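PDB 6AII: beta-agarase from Persicobacter, which probably hydrolyses agarose as a GH16-family beta-agarase, releasing neoagarobiose as its product. Local coordinates for residues T42-N54 and T103-Q115. Sequence-based numbering, arbitrary orientation.
Sequences TYIAGKWKNFWHN and TQMGCVVSKGHVQ
K49 and V109 form an antiparallel hydrogen-bonded pair that joins the short strand 48-49 to strand 97-110. K49 N donates to V109 O at 2.7 Å, and V109 N returns a bond to K49 O, in the carbonyl plane and on a lone pair. Beyond the non-hydrogen-bonded pair W48-S110, K111 N reaches K47 O at 2.9 Å in a nearly straight bond (170°).

The tight part lies along V108, V109 and C107. V108 CG1 packs 3.7 Å from W48 CB. On the other face of the sheet, V109 CG2 lies against F51 O and the backbone of W52 and H53. C107 SG stands anti to its backbone N (chi1 -179°), which sets it at the edge of the W52 ring, 3.7 Å from W52 CE3, in a sulfur-aromatic contact. The K49 chain extends away from V109, and its NZ donates to W52 O, linking the strand end to the loop that follows.

The looser, solvent side is at K111 and Y43. K111 bends at chi3 (-82°), which brings CE over the centre of the Y43 ring, 3.9 Å from its centroid, in a CH-pi contact. NZ lies over the same face in a cation-pi contact and makes a weak bond to G46 O. K49 CG lies over the opposite face, toward the rim. A water bridges Y43 OH and S110 O. A leucine in place of Y43 would probably cost K111 its aromatic platform and leave this water without its hydroxyl partner.

K47 and W48 both face I44 in a classic beta bulge, and W48 NE1 bonds D29. Through the pairing of 48-49 with 97-110, the hairpin of strands 43-44 and 48-49 joins one sheet of the GH16 beta-sandwich. V108 packs across to V69 of strand 69-72 in the other sheet. C107 meets neighbours in its own sheet, W64 of strand 62-64 and N285 of strand 280-287.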
loop_
_atom_site.group_PDB
_atom_site.type_symbol
_atom_site.label_atom_id
_atom_site.label_comp_id
_atom_site.label_asym_id
_atom_site.label_seq_id
_atom_site.Cartn_x
_atom_site.Cartn_y
_atom_site.Cartn_z
ATOM N N THR A 42 -18.071 6.900 7.933
ATOM C CA THR A 42 -18.572 5.687 8.554
ATOM C C THR A 42 -17.373 4.787 8.815
ATOM O O THR A 42 -16.531 4.703 7.929
ATOM C CB THR A 42 -19.520 4.935 7.597
ATOM O OG1 THR A 42 -20.561 5.780 7.083
ATOM C CG2 THR A 42 -20.139 3.725 8.248
ATOM N N TYR A 43 -17.299 4.159 9.982
ATOM C CA TYR A 43 -16.392 3.006 10.167
ATOM C C TYR A 43 -17.104 1.732 9.727
ATOM O O TYR A 43 -17.955 1.184 10.461
ATOM C CB TYR A 43 -15.876 2.837 11.608
ATOM C CG TYR A 43 -14.741 3.769 11.968
ATOM C CD1 TYR A 43 -13.437 3.470 11.612
ATOM C CD2 TYR A 43 -14.975 4.981 12.591
ATOM C CE1 TYR A 43 -12.389 4.326 11.883
ATOM C CE2 TYR A 43 -13.932 5.863 12.865
ATOM C CZ TYR A 43 -12.634 5.521 12.527
ATOM O OH TYR A 43 -11.547 6.314 12.749
ATOM N N ILE A 44 -16.728 1.236 8.541
ATOM C CA ILE A 44 -17.326 0.044 7.958
ATOM C C ILE A 44 -16.948 -1.128 8.853
ATOM O O ILE A 44 -15.789 -1.356 9.184
ATOM C CB ILE A 44 -16.878 -0.155 6.503
ATOM C CG1 ILE A 44 -17.178 1.045 5.632
ATOM C CG2 ILE A 44 -17.458 -1.411 5.914
ATOM C CD1 ILE A 44 -16.482 1.085 4.294
ATOM N N ALA A 45 -17.995 -1.850 9.282
ATOM C CA ALA A 45 -17.885 -3.008 10.154
ATOM C C ALA A 45 -17.261 -2.644 11.488
ATOM O O ALA A 45 -16.703 -3.513 12.156
ATOM C CB ALA A 45 -17.102 -4.122 9.479
ATOM N N GLY A 46 -17.271 -1.363 11.839
ATOM C CA GLY A 46 -16.592 -0.881 13.000
ATOM C C GLY A 46 -15.070 -0.851 12.872
ATOM O O GLY A 46 -14.368 -0.556 13.855
ATOM N N LYS A 47 -14.522 -1.087 11.665
ATOM C CA LYS A 47 -13.091 -1.266 11.506
ATOM C C LYS A 47 -12.413 -0.349 10.465
ATOM O O LYS A 47 -11.227 -0.104 10.602
ATOM C CB LYS A 47 -12.790 -2.693 11.050
ATOM C CG LYS A 47 -13.144 -3.775 12.048
ATOM C CD LYS A 47 -12.919 -5.187 11.540
ATOM C CE LYS A 47 -13.379 -6.202 12.570
ATOM N NZ LYS A 47 -13.288 -7.584 12.034
ATOM N N TRP A 48 -13.111 0.059 9.443
ATOM C CA TRP A 48 -12.482 0.677 8.253
ATOM C C TRP A 48 -13.187 2.012 7.967
ATOM O O TRP A 48 -14.318 2.018 7.446
ATOM C CB TRP A 48 -12.593 -0.259 7.021
ATOM C CG TRP A 48 -12.261 -1.684 7.316
ATOM C CD1 TRP A 48 -13.133 -2.726 7.371
ATOM C CD2 TRP A 48 -10.977 -2.213 7.685
ATOM N NE1 TRP A 48 -12.489 -3.873 7.734
ATOM C CE2 TRP A 48 -11.159 -3.601 7.920
ATOM C CE3 TRP A 48 -9.677 -1.675 7.787
ATOM C CZ2 TRP A 48 -10.118 -4.448 8.274
ATOM C CZ3 TRP A 48 -8.666 -2.520 8.179
ATOM C CH2 TRP A 48 -8.878 -3.891 8.393
ATOM N N LYS A 49 -12.476 3.128 8.207
ATOM C CA LYS A 49 -13.060 4.404 7.908
ATOM C C LYS A 49 -13.096 4.608 6.401
ATOM O O LYS A 49 -12.079 4.375 5.771
ATOM C CB LYS A 49 -12.259 5.570 8.493
ATOM C CG LYS A 49 -12.946 6.950 8.475
ATOM C CD LYS A 49 -11.974 8.015 8.901
ATOM C CE LYS A 49 -12.517 9.368 9.274
ATOM N NZ LYS A 49 -11.394 10.347 9.302
ATOM N N ASN A 50 -14.230 5.043 5.873
ATOM C CA ASN A 50 -14.402 5.331 4.439
ATOM C C ASN A 50 -13.816 6.674 4.004
ATOM O O ASN A 50 -14.346 7.269 3.078
ATOM C CB ASN A 50 -15.835 5.192 3.988
ATOM C CG ASN A 50 -16.815 6.154 4.638
ATOM O OD1 ASN A 50 -16.423 6.863 5.568
ATOM N ND2 ASN A 50 -18.046 6.182 4.120
ATOM N N PHE A 51 -12.738 7.084 4.602
ATOM C CA PHE A 51 -12.063 8.254 4.170
ATOM C C PHE A 51 -10.633 8.259 4.680
ATOM O O PHE A 51 -10.226 7.434 5.502
ATOM C CB PHE A 51 -12.805 9.504 4.691
ATOM C CG PHE A 51 -12.597 10.712 3.810
ATOM C CD1 PHE A 51 -13.200 10.771 2.555
ATOM C CD2 PHE A 51 -11.785 11.756 4.206
ATOM C CE1 PHE A 51 -12.976 11.859 1.713
ATOM C CE2 PHE A 51 -11.546 12.839 3.351
ATOM C CZ PHE A 51 -12.194 12.916 2.146
ATOM N N TRP A 52 -9.877 9.306 4.286
ATOM C CA TRP A 52 -8.601 9.667 4.860
ATOM C C TRP A 52 -8.777 10.062 6.337
ATOM O O TRP A 52 -9.902 10.286 6.737
ATOM C CB TRP A 52 -8.043 10.799 3.994
ATOM C CG TRP A 52 -6.778 11.441 4.439
ATOM C CD1 TRP A 52 -6.576 12.750 4.818
ATOM C CD2 TRP A 52 -5.482 10.846 4.384
ATOM N NE1 TRP A 52 -5.248 12.959 5.102
ATOM C CE2 TRP A 52 -4.555 11.819 4.822
ATOM C CE3 TRP A 52 -5.016 9.575 4.043
ATOM C CZ2 TRP A 52 -3.183 11.579 4.887
ATOM C CZ3 TRP A 52 -3.660 9.332 4.159
ATOM C CH2 TRP A 52 -2.762 10.312 4.567
ATOM N N HIS A 53 -7.678 10.202 7.060
ATOM C CA HIS A 53 -7.765 10.383 8.504
ATOM C C HIS A 53 -8.090 11.845 8.866
ATOM O O HIS A 53 -8.292 12.116 10.047
ATOM C CB HIS A 53 -6.557 9.721 9.181
ATOM C CG HIS A 53 -5.246 10.248 8.760
ATOM N ND1 HIS A 53 -4.833 11.515 9.107
ATOM C CD2 HIS A 53 -4.263 9.696 8.019
ATOM C CE1 HIS A 53 -3.623 11.727 8.609
ATOM N NE2 HIS A 53 -3.252 10.619 7.953
ATOM N N ASN A 54 -8.229 12.750 7.906
ATOM C CA ASN A 54 -8.780 14.112 8.130
ATOM C C ASN A 54 -9.518 14.554 6.863
ATOM O O ASN A 54 -9.779 13.709 5.965
ATOM C CB ASN A 54 -7.677 15.050 8.650
ATOM C CG ASN A 54 -6.553 15.225 7.654
ATOM O OD1 ASN A 54 -6.813 15.453 6.461
ATOM N ND2 ASN A 54 -5.317 15.064 8.108
ATOM N N THR A 103 -10.352 13.234 -10.562
ATOM C CA THR A 103 -10.879 11.863 -10.461
ATOM C C THR A 103 -11.337 11.655 -9.028
ATOM O O THR A 103 -10.516 11.774 -8.076
ATOM C CB THR A 103 -9.832 10.839 -10.926
ATOM O OG1 THR A 103 -9.285 11.199 -12.187
ATOM C CG2 THR A 103 -10.388 9.413 -10.945
ATOM N N GLN A 104 -12.610 11.324 -8.798
ATOM C CA GLN A 104 -13.101 11.021 -7.509
ATOM C C GLN A 104 -12.655 9.610 -7.141
ATOM O O GLN A 104 -12.697 8.751 -8.039
ATOM C CB GLN A 104 -14.617 11.163 -7.427
ATOM C CG GLN A 104 -15.097 12.630 -7.594
ATOM C CD GLN A 104 -15.079 13.089 -9.022
ATOM O OE1 GLN A 104 -15.616 12.435 -9.947
ATOM N NE2 GLN A 104 -14.405 14.256 -9.268
ATOM N N MET A 105 -12.167 9.475 -5.933
ATOM C CA MET A 105 -11.442 8.243 -5.580
ATOM C C MET A 105 -11.725 7.878 -4.154
ATOM O O MET A 105 -12.347 8.617 -3.432
ATOM C CB MET A 105 -9.938 8.457 -5.807
ATOM C CG MET A 105 -9.572 8.460 -7.273
ATOM S SD MET A 105 -7.797 8.769 -7.526
ATOM C CE MET A 105 -7.391 7.668 -8.848
ATOM N N GLY A 106 -11.284 6.705 -3.713
ATOM C CA GLY A 106 -11.528 6.306 -2.346
ATOM C C GLY A 106 -10.264 6.118 -1.539
ATOM O O GLY A 106 -9.142 5.870 -2.071
ATOM N N CYS A 107 -10.433 6.198 -0.217
ATOM C CA CYS A 107 -9.371 6.063 0.729
ATOM C C CYS A 107 -9.953 5.441 2.000
ATOM O O CYS A 107 -11.034 5.870 2.420
ATOM C CB CYS A 107 -8.735 7.426 0.995
ATOM S SG CYS A 107 -7.370 7.373 2.147
ATOM N N VAL A 108 -9.278 4.422 2.539
ATOM C CA VAL A 108 -9.741 3.732 3.709
ATOM C C VAL A 108 -8.666 3.741 4.784
ATOM O O VAL A 108 -7.488 3.471 4.471
ATOM C CB VAL A 108 -10.123 2.297 3.309
ATOM C CG1 VAL A 108 -10.439 1.480 4.527
ATOM C CG2 VAL A 108 -11.284 2.323 2.333
ATOM N N VAL A 109 -9.032 4.028 6.080
ATOM C CA VAL A 109 -8.064 4.040 7.144
ATOM C C VAL A 109 -8.594 3.194 8.305
ATOM O O VAL A 109 -9.787 3.309 8.679
ATOM C CB VAL A 109 -7.737 5.464 7.616
ATOM C CG1 VAL A 109 -6.723 5.386 8.742
ATOM C CG2 VAL A 109 -7.210 6.335 6.481
ATOM N N SER A 110 -7.780 2.322 8.854
ATOM C CA SER A 110 -8.255 1.476 9.942
ATOM C C SER A 110 -8.533 2.295 11.206
ATOM O O SER A 110 -7.925 3.328 11.409
ATOM C CB SER A 110 -7.246 0.408 10.293
ATOM O OG SER A 110 -6.052 0.916 10.807
ATOM N N LYS A 111 -9.493 1.799 11.970
ATOM C CA LYS A 111 -9.671 2.262 13.346
ATOM C C LYS A 111 -8.524 1.764 14.228
ATOM O O LYS A 111 -7.982 2.502 15.041
ATOM C CB LYS A 111 -11.004 1.759 13.902
ATOM C CG LYS A 111 -11.232 2.262 15.335
ATOM C CD LYS A 111 -12.511 1.747 15.907
ATOM C CE LYS A 111 -13.694 2.553 15.465
ATOM N NZ LYS A 111 -14.954 1.982 16.012
ATOM N N GLY A 112 -8.143 0.509 14.082
ATOM C CA GLY A 112 -7.142 -0.086 14.913
ATOM C C GLY A 112 -5.720 0.184 14.459
ATOM O O GLY A 112 -5.490 0.863 13.416
ATOM N N HIS A 113 -4.796 -0.295 15.301
ATOM C CA HIS A 113 -3.406 -0.194 15.079
ATOM C C HIS A 113 -2.731 -1.569 15.091
ATOM O O HIS A 113 -3.187 -2.533 15.743
ATOM C CB HIS A 113 -2.686 0.682 16.129
ATOM C CG HIS A 113 -3.095 2.105 16.112
ATOM N ND1 HIS A 113 -4.306 2.538 16.641
ATOM C CD2 HIS A 113 -2.432 3.213 15.720
ATOM C CE1 HIS A 113 -4.394 3.864 16.492
ATOM N NE2 HIS A 113 -3.240 4.300 15.954
ATOM N N VAL A 114 -1.570 -1.623 14.453
ATOM C CA VAL A 114 -0.656 -2.730 14.646
ATOM C C VAL A 114 0.692 -2.223 15.153
ATOM O O VAL A 114 1.039 -1.059 14.971
ATOM C CB VAL A 114 -0.485 -3.546 13.355
ATOM C CG1 VAL A 114 -1.819 -4.045 12.825
ATOM C CG2 VAL A 114 0.193 -2.744 12.292
ATOM N N GLN A 115 1.421 -3.117 15.797
ATOM C CA GLN A 115 2.775 -2.875 16.264
ATOM C C GLN A 115 3.551 -4.178 16.237
ATOM O O GLN A 115 2.969 -5.293 16.485
ATOM C CB GLN A 115 2.715 -2.290 17.693
ATOM C CG GLN A 115 4.066 -2.036 18.298
ATOM C CD GLN A 115 3.929 -1.342 19.633
ATOM O OE1 GLN A 115 3.140 -1.775 20.481
ATOM N NE2 GLN A 115 4.707 -0.283 19.810
HETATM O O HOH W 1 -8.924 5.891 11.923
HETATM O O HOH W 2 -9.757 -1.474 12.559
HETATM O O HOH W 3 -12.948 7.617 0.522
#